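Local coordinates for variant surface glycoprotein MITat 1.13 (Trypanosoma brucei, PDB 6Z8H) that probably forms part of the dense glycoprotein coat on the parasite surface, which is switched among antigenically distinct variants to evade the host immune response, at residues 50-55 and 103-108; 177-182 and 276-281. All coordinates share one frame; numbering follows the deposited sequence.

Contact 1: residues 50-55 and 103-108. With SO4 (sulfate ion), chain G.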
ATOM      1  N   SER A  50       8.936   2.594   5.814  1.00 29.37           N
ATOM      2  CA  SER A  50      10.016   1.834   6.425  1.00 30.79           C
ATOM      3  C   SER A  50       9.802   1.732   7.922  1.00 29.48           C
ATOM      4  O   SER A  50       9.977   0.658   8.501  1.00 27.87           O
ATOM      5  CB  SER A  50      11.367   2.498   6.154  1.00 35.17           C
ATOM      6  OG  SER A  50      12.426   1.582   6.403  1.00 39.62           O
ATOM      7  N   LYS A  51       9.374   2.826   8.566  1.00 28.24           N
ATOM      8  CA  LYS A  51       9.077   2.751   9.996  1.00 29.75           C
ATOM      9  C   LYS A  51       7.854   1.878  10.265  1.00 28.84           C
ATOM     10  O   LYS A  51       7.810   1.156  11.267  1.00 28.79           O
ATOM     11  CB  LYS A  51       8.846   4.150  10.551  1.00 30.65           C
ATOM     12  CG  LYS A  51      10.103   5.031  10.581  1.00 31.08           C
ATOM     13  CD  LYS A  51      11.219   4.504  11.500  1.00 33.71           C
ATOM     14  CE  LYS A  51      12.423   5.443  11.533  1.00 36.16           C
ATOM     15  NZ  LYS A  51      13.579   4.877  12.269  1.00 39.43           N
ATOM     16  N   TYR A  52       6.833   1.968   9.416  1.00 27.46           N
ATOM     17  CA  TYR A  52       5.665   1.111   9.575  1.00 28.18           C
ATOM     18  C   TYR A  52       6.067  -0.353   9.498  1.00 28.03           C
ATOM     19  O   TYR A  52       5.641  -1.161  10.342  1.00 28.23           O
ATOM     20  CB  TYR A  52       4.611   1.462   8.509  1.00 27.17           C
ATOM     21  CG  TYR A  52       3.319   0.695   8.676  1.00 27.37           C
ATOM     22  CD1 TYR A  52       2.344   1.123   9.566  1.00 26.76           C
ATOM     23  CD2 TYR A  52       3.072  -0.450   7.939  1.00 28.53           C
ATOM     24  CE1 TYR A  52       1.175   0.420   9.744  1.00 27.12           C
ATOM     25  CE2 TYR A  52       1.911  -1.164   8.117  1.00 30.49           C
ATOM     26  CZ  TYR A  52       0.952  -0.710   8.994  1.00 28.52           C
ATOM     27  OH  TYR A  52      -0.205  -1.428   9.148  1.00 27.66           O
ATOM     28  N   ALA A  53       6.926  -0.713   8.539  1.00 27.36           N
ATOM     29  CA  ALA A  53       7.395  -2.092   8.412  1.00 28.04           C
ATOM     30  C   ALA A  53       8.205  -2.523   9.626  1.00 28.44           C
ATOM     31  O   ALA A  53       8.125  -3.679  10.057  1.00 27.91           O
ATOM     32  CB  ALA A  53       8.213  -2.242   7.127  1.00 29.40           C
ATOM     33  N   ASP A  54       9.003  -1.613  10.168  1.00 26.96           N
ATOM     34  CA  ASP A  54       9.705  -1.901  11.404  1.00 27.24           C
ATOM     35  C   ASP A  54       8.691  -2.231  12.479  1.00 26.89           C
ATOM     36  O   ASP A  54       8.867  -3.176  13.261  1.00 26.99           O
ATOM     37  CB  ASP A  54      10.514  -0.680  11.833  1.00 28.17           C
ATOM     38  CG  ASP A  54      11.718  -0.430  10.966  1.00 30.69           C
ATOM     39  OD1 ASP A  54      12.137  -1.343  10.226  1.00 32.41           O
ATOM     40  OD2 ASP A  54      12.253   0.702  11.023  1.00 32.72           O
ATOM     41  N   GLY A  55       7.602  -1.465  12.535  1.00 24.73           N
ATOM     42  CA  GLY A  55       6.584  -1.748  13.532  1.00 24.26           C
ATOM     43  C   GLY A  55       5.921  -3.098  13.312  1.00 25.53           C
ATOM     44  O   GLY A  55       5.642  -3.836  14.270  1.00 25.82           O
ATOM     45  N   ALA A 103      -2.641  -0.266  14.275  1.00 25.31           N
ATOM     46  CA  ALA A 103      -3.981  -0.145  13.708  1.00 25.42           C
ATOM     47  C   ALA A 103      -4.341   1.310  13.429  1.00 27.61           C
ATOM     48  O   ALA A 103      -5.004   1.609  12.429  1.00 28.05           O
ATOM     49  CB  ALA A 103      -4.992  -0.788  14.654  1.00 28.20           C
ATOM     50  N   THR A 104      -3.875   2.237  14.271  1.00 27.53           N
ATOM     51  CA  THR A 104      -4.120   3.661  14.018  1.00 28.72           C
ATOM     52  C   THR A 104      -3.325   4.146  12.799  1.00 28.73           C
ATOM     53  O   THR A 104      -3.832   4.911  11.951  1.00 29.55           O
ATOM     54  CB  THR A 104      -3.762   4.475  15.268  1.00 30.60           C
ATOM     55  OG1 THR A 104      -4.620   4.069  16.346  1.00 33.19           O
ATOM     56  CG2 THR A 104      -3.914   5.986  15.057  1.00 30.85           C
ATOM     57  N   ALA A 105      -2.076   3.693  12.687  1.00 27.24           N
ATOM     58  CA  ALA A 105      -1.228   4.131  11.588  1.00 26.76           C
ATOM     59  C   ALA A 105      -1.661   3.539  10.253  1.00 27.44           C
ATOM     60  O   ALA A 105      -1.488   4.189   9.208  1.00 28.89           O
ATOM     61  CB  ALA A 105       0.212   3.702  11.838  1.00 26.88           C
ATOM     62  N   ARG A 106      -2.205   2.320  10.241  1.00 26.80           N
ATOM     63  CA  ARG A 106      -2.437   1.550   9.025  1.00 25.12           C
ATOM     64  C   ARG A 106      -3.206   2.375   7.995  1.00 26.52           C
ATOM     65  O   ARG A 106      -2.708   2.533   6.867  1.00 26.44           O
ATOM     66  CB  ARG A 106      -3.114   0.208   9.353  1.00 26.68           C
ATOM     67  CG  ARG A 106      -3.490  -0.603   8.113  1.00 28.87           C
ATOM     68  CD  ARG A 106      -4.023  -1.993   8.493  1.00 30.88           C
ATOM     69  NE  ARG A 106      -2.962  -2.853   9.033  1.00 34.96           N
ATOM     70  CZ  ARG A 106      -2.921  -3.362  10.264  1.00 36.57           C
ATOM     71  NH1 ARG A 106      -3.916  -3.144  11.128  1.00 38.28           N
ATOM     72  NH2 ARG A 106      -1.880  -4.124  10.629  1.00 36.26           N
ATOM     73  N   PRO A 107      -4.392   2.922   8.302  1.00 27.02           N
ATOM     74  CA  PRO A 107      -5.135   3.633   7.235  1.00 28.55           C
ATOM     75  C   PRO A 107      -4.462   4.926   6.785  1.00 28.54           C
ATOM     76  O   PRO A 107      -4.659   5.360   5.644  1.00 29.37           O
ATOM     77  CB  PRO A 107      -6.509   3.905   7.865  1.00 29.18           C
ATOM     78  CG  PRO A 107      -6.254   3.842   9.372  1.00 29.48           C
ATOM     79  CD  PRO A 107      -5.183   2.800   9.547  1.00 28.91           C
ATOM     80  N   LEU A 108      -3.702   5.581   7.661  1.00 27.22           N
ATOM     81  CA  LEU A 108      -2.982   6.790   7.264  1.00 27.99           C
ATOM     82  C   LEU A 108      -1.841   6.453   6.312  1.00 28.35           C
ATOM     83  O   LEU A 108      -1.635   7.149   5.313  1.00 28.58           O
ATOM     84  CB  LEU A 108      -2.461   7.477   8.526  1.00 29.47           C
ATOM     85  CG  LEU A 108      -3.545   7.900   9.517  1.00 30.28           C
ATOM     86  CD1 LEU A 108      -2.918   8.337  10.838  1.00 30.45           C
ATOM     87  CD2 LEU A 108      -4.411   9.006   8.961  1.00 33.16           C
TER
HETATM   88  S   SO4 G 505      -0.300  -3.832   6.501  1.00 59.85           S
HETATM   89  O1  SO4 G 505      -1.729  -3.781   6.661  1.00 59.50           O
HETATM   90  O2  SO4 G 505       0.322  -3.946   7.792  1.00 61.34           O
HETATM   91  O3  SO4 G 505       0.151  -2.630   5.854  1.00 60.16           O
HETATM   92  O4  SO4 G 505       0.051  -4.971   5.697  1.00 60.09           O
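Tyr52 and Arg106 meet across two long helices and share a sulfate ion, probably acquired from the crystallisation liquor. The phenol hydroxyl gives its proton to the anion, OH of Tyr52 lying 2.9 Å from O2 of the sulfate. Arg106 reaches the same ion with its NE, 2.8 Å from sulfate O1, over a somewhat bent N-H...O angle of 144°; a bend at chi3 (-70°) turns NE to face it. Ring and guanidinium are perpendicular, with the sulfur in plane at the edge of both, and the sulfate also leans on the ring at CE2, 3.2 Å from O3. The hydroxyl lies against the first carbons of the arginine chain, Tyr52 OH 3.3 Å from Arg106 CB. Helices 34-75 and 78-129 form the long hairpin of the A-type VSG N-terminal domain, and Tyr52 bridges from one to the other. With CG anti to the backbone N (chi1 -175°), its ring extends towards helix 78-129, where Ala105 CB packs against the ring edge, 4.0 Å from Tyr52 CE1. Leu102 and Val109 touch the tyrosine too. At the dimer interface, Tyr52 and Arg106 of the second subunit bind the same sulfate, while Ile56 of that subunit packs on Arg106.

Contact 2: residues 177-182 and 276-281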
ATOM      1  N   ILE A 177      16.688  14.119   3.390  1.00 47.11           N
ATOM      2  CA  ILE A 177      15.344  13.590   3.568  1.00 46.02           C
ATOM      3  C   ILE A 177      15.312  12.838   4.893  1.00 44.73           C
ATOM      4  O   ILE A 177      16.102  11.906   5.107  1.00 47.27           O
ATOM      5  CB  ILE A 177      14.954  12.672   2.402  1.00 45.80           C
ATOM      6  CG1 ILE A 177      14.949  13.443   1.081  1.00 45.99           C
ATOM      7  CG2 ILE A 177      13.587  12.052   2.657  1.00 45.01           C
ATOM      8  CD1 ILE A 177      13.969  14.605   1.059  1.00 45.69           C
ATOM      9  N   GLY A 178      14.398  13.237   5.774  1.00 41.50           N
ATOM     10  CA  GLY A 178      14.264  12.589   7.069  1.00 39.05           C
ATOM     11  C   GLY A 178      13.059  13.117   7.811  1.00 38.50           C
ATOM     12  O   GLY A 178      12.586  14.230   7.556  1.00 40.12           O
ATOM     13  N   LEU A 179      12.594  12.320   8.786  1.00 39.43           N
ATOM     14  CA  LEU A 179      11.376  12.706   9.492  1.00 40.66           C
ATOM     15  C   LEU A 179      11.559  14.030  10.219  1.00 43.82           C
ATOM     16  O   LEU A 179      10.600  14.802  10.358  1.00 43.71           O
ATOM     17  CB  LEU A 179      10.953  11.612  10.471  1.00 39.34           C
ATOM     18  CG  LEU A 179      10.263  10.386   9.877  1.00 39.82           C
ATOM     19  CD1 LEU A 179       9.992   9.389  10.985  1.00 39.87           C
ATOM     20  CD2 LEU A 179       8.971  10.730   9.191  1.00 40.19           C
ATOM     21  N   GLU A 180      12.784  14.326  10.666  1.00 46.61           N
ATOM     22  CA  GLU A 180      13.044  15.595  11.329  1.00 48.61           C
ATOM     23  C   GLU A 180      12.930  16.777  10.372  1.00 48.72           C
ATOM     24  O   GLU A 180      12.712  17.904  10.826  1.00 50.51           O
ATOM     25  CB  GLU A 180      14.436  15.582  11.984  1.00 50.05           C
ATOM     26  CG  GLU A 180      15.595  15.302  11.025  1.00 51.89           C
ATOM     27  CD  GLU A 180      15.838  13.814  10.773  1.00 54.07           C
ATOM     28  OE1 GLU A 180      14.855  13.039  10.740  1.00 53.51           O
ATOM     29  OE2 GLU A 180      17.020  13.429  10.609  1.00 55.44           O
ATOM     30  N   HIS A 181      13.063  16.556   9.064  1.00 46.92           N
ATOM     31  CA  HIS A 181      12.981  17.642   8.099  1.00 47.49           C
ATOM     32  C   HIS A 181      11.589  17.801   7.508  1.00 43.97           C
ATOM     33  O   HIS A 181      11.360  18.733   6.734  1.00 43.95           O
ATOM     34  CB  HIS A 181      13.992  17.417   6.969  1.00 50.65           C
ATOM     35  CG  HIS A 181      15.403  17.247   7.446  1.00 54.24           C
ATOM     36  ND1 HIS A 181      16.089  18.237   8.118  1.00 55.31           N
ATOM     37  CD2 HIS A 181      16.256  16.201   7.350  1.00 55.87           C
ATOM     38  CE1 HIS A 181      17.305  17.809   8.411  1.00 56.07           C
ATOM     39  NE2 HIS A 181      17.431  16.575   7.959  1.00 56.42           N
ATOM     40  N   GLU A 182      10.650  16.922   7.851  1.00 40.40           N
ATOM     41  CA  GLU A 182       9.378  16.888   7.142  1.00 39.61           C
ATOM     42  C   GLU A 182       8.487  18.077   7.479  1.00 39.86           C
ATOM     43  O   GLU A 182       7.678  18.493   6.644  1.00 40.89           O
ATOM     44  CB  GLU A 182       8.634  15.590   7.484  1.00 37.65           C
ATOM     45  CG  GLU A 182       9.159  14.342   6.770  1.00 38.20           C
ATOM     46  CD  GLU A 182       8.768  14.325   5.308  1.00 38.64           C
ATOM     47  OE1 GLU A 182       7.586  14.063   5.003  1.00 37.98           O
ATOM     48  OE2 GLU A 182       9.631  14.655   4.456  1.00 38.65           O
ATOM     49  N   ALA A 276       1.718   9.039  14.210  1.00 32.96           N
ATOM     50  CA  ALA A 276       1.711   7.655  13.757  1.00 32.46           C
ATOM     51  C   ALA A 276       2.918   7.290  12.901  1.00 31.80           C
ATOM     52  O   ALA A 276       2.890   6.262  12.210  1.00 32.74           O
ATOM     53  CB  ALA A 276       0.423   7.366  12.993  1.00 32.78           C
ATOM     54  N   SER A 277       3.978   8.108  12.934  1.00 31.73           N
ATOM     55  CA  SER A 277       5.120   7.863  12.067  1.00 31.21           C
ATOM     56  C   SER A 277       5.953   6.664  12.483  1.00 31.01           C
ATOM     57  O   SER A 277       6.625   6.073  11.642  1.00 32.35           O
ATOM     58  CB  SER A 277       6.015   9.102  12.012  1.00 32.73           C
ATOM     59  OG  SER A 277       5.341  10.242  11.507  1.00 34.71           O
ATOM     60  N   THR A 278       5.950   6.285  13.757  1.00 30.05           N
ATOM     61  CA  THR A 278       6.846   5.236  14.248  1.00 28.91           C
ATOM     62  C   THR A 278       6.068   4.312  15.170  1.00 28.94           C
ATOM     63  O   THR A 278       6.353   4.226  16.373  1.00 29.01           O
ATOM     64  CB  THR A 278       8.061   5.814  14.988  1.00 31.03           C
ATOM     65  OG1 THR A 278       7.651   6.693  16.057  1.00 32.35           O
ATOM     66  CG2 THR A 278       9.004   6.593  14.055  1.00 31.66           C
ATOM     67  N   PRO A 279       5.081   3.607  14.637  1.00 27.58           N
ATOM     68  CA  PRO A 279       4.264   2.716  15.476  1.00 28.49           C
ATOM     69  C   PRO A 279       5.027   1.489  15.928  1.00 27.67           C
ATOM     70  O   PRO A 279       5.912   0.972  15.261  1.00 28.09           O
ATOM     71  CB  PRO A 279       3.118   2.307  14.546  1.00 28.84           C
ATOM     72  CG  PRO A 279       3.747   2.372  13.161  1.00 27.98           C
ATOM     73  CD  PRO A 279       4.702   3.563  13.211  1.00 27.70           C
ATOM     74  N   CYS A 280       4.640   0.989  17.107  1.00 27.51           N
ATOM     75  CA  CYS A 280       5.167  -0.267  17.647  1.00 26.57           C
ATOM     76  C   CYS A 280       6.695  -0.257  17.702  1.00 27.24           C
ATOM     77  O   CYS A 280       7.363  -1.176  17.222  1.00 28.23           O
ATOM     78  CB  CYS A 280       4.681  -1.489  16.866  1.00 27.31           C
ATOM     79  SG  CYS A 280       5.191  -3.014  17.808  1.00 28.14           S
ATOM     80  N   SER A 281       7.257   0.807  18.283  1.00 27.29           N
ATOM     81  CA  SER A 281       8.709   0.876  18.391  1.00 28.58           C
ATOM     82  C   SER A 281       9.255   0.156  19.621  1.00 29.40           C
ATOM     83  O   SER A 281      10.471  -0.048  19.699  1.00 32.42           O
ATOM     84  CB  SER A 281       9.196   2.329  18.421  1.00 31.02           C
ATOM     85  OG  SER A 281       8.757   3.039  19.557  1.00 32.46           O
TER
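Ser277 and Thr278 meet Leu179 where two surface loops of the A-type VSG N-terminal domain come together on the flank of its long helical hairpin. One belongs to the connection between strands 152-155 and 194-202, the other to the link between helices 260-273 and 287-291. Along the latter, Ser277 supplies the nearest approach: its CB lies 4.1 Å from CD1 of Leu179. The serine uses its methylene here, and both it and the leucine also touch Tyr48 of helix 34-75, which thus lies beneath the two loops. Thr278 adds its methyl branch at the exposed margin, so that one leucine methyl bridges two successive residues. Pro279 then leads back to the hairpin, where Cys280 pins the loop through its disulfide to Cys98 and has its backbone gripped at both ends, the N by Glu101 and the O by Asn58. Across the contact, segment 177-182 is curled into a turn by the bond from His181 N to Gly178 O, 2.8 Å long. Glu182 ties that turn to helix 34-75 with both carboxylate oxygens, OE2 in a salt bridge to Arg44 NE and OE1 hydrogen-bonded to Tyr48 OH, two different partners that fix the rotation of the group. In Leu179, CG stands anti to the carbonyl carbon (chi1 -77°) and CD1 continues extended (chi2 177°), which carries that methyl to Ser277 CB and to within 4.3 Å of Thr278 CG2.

In the fold
Contacts 1 and 2 illustrate how a loop can be laid on a helical stalk: their centres are 10 Å apart, and it is segment 276-281 of contact 2 that rests on the helix pair of contact 1. This segment lies along both helices. Lys51 CB sits 3.1 Å from Ser277 O and Lys51 CG 4.0 Å from Thr278 CG2, while on the other helix Ala105 CB is 3.7 Å from Ala276 O. Farther along, Gly55 O comes 3.6 Å from Cys280 CB. Contact 1 also holds the sulfate at the subunit interface, whereas contact 2 is made within one subunit, with no part of the second chain touching its segments.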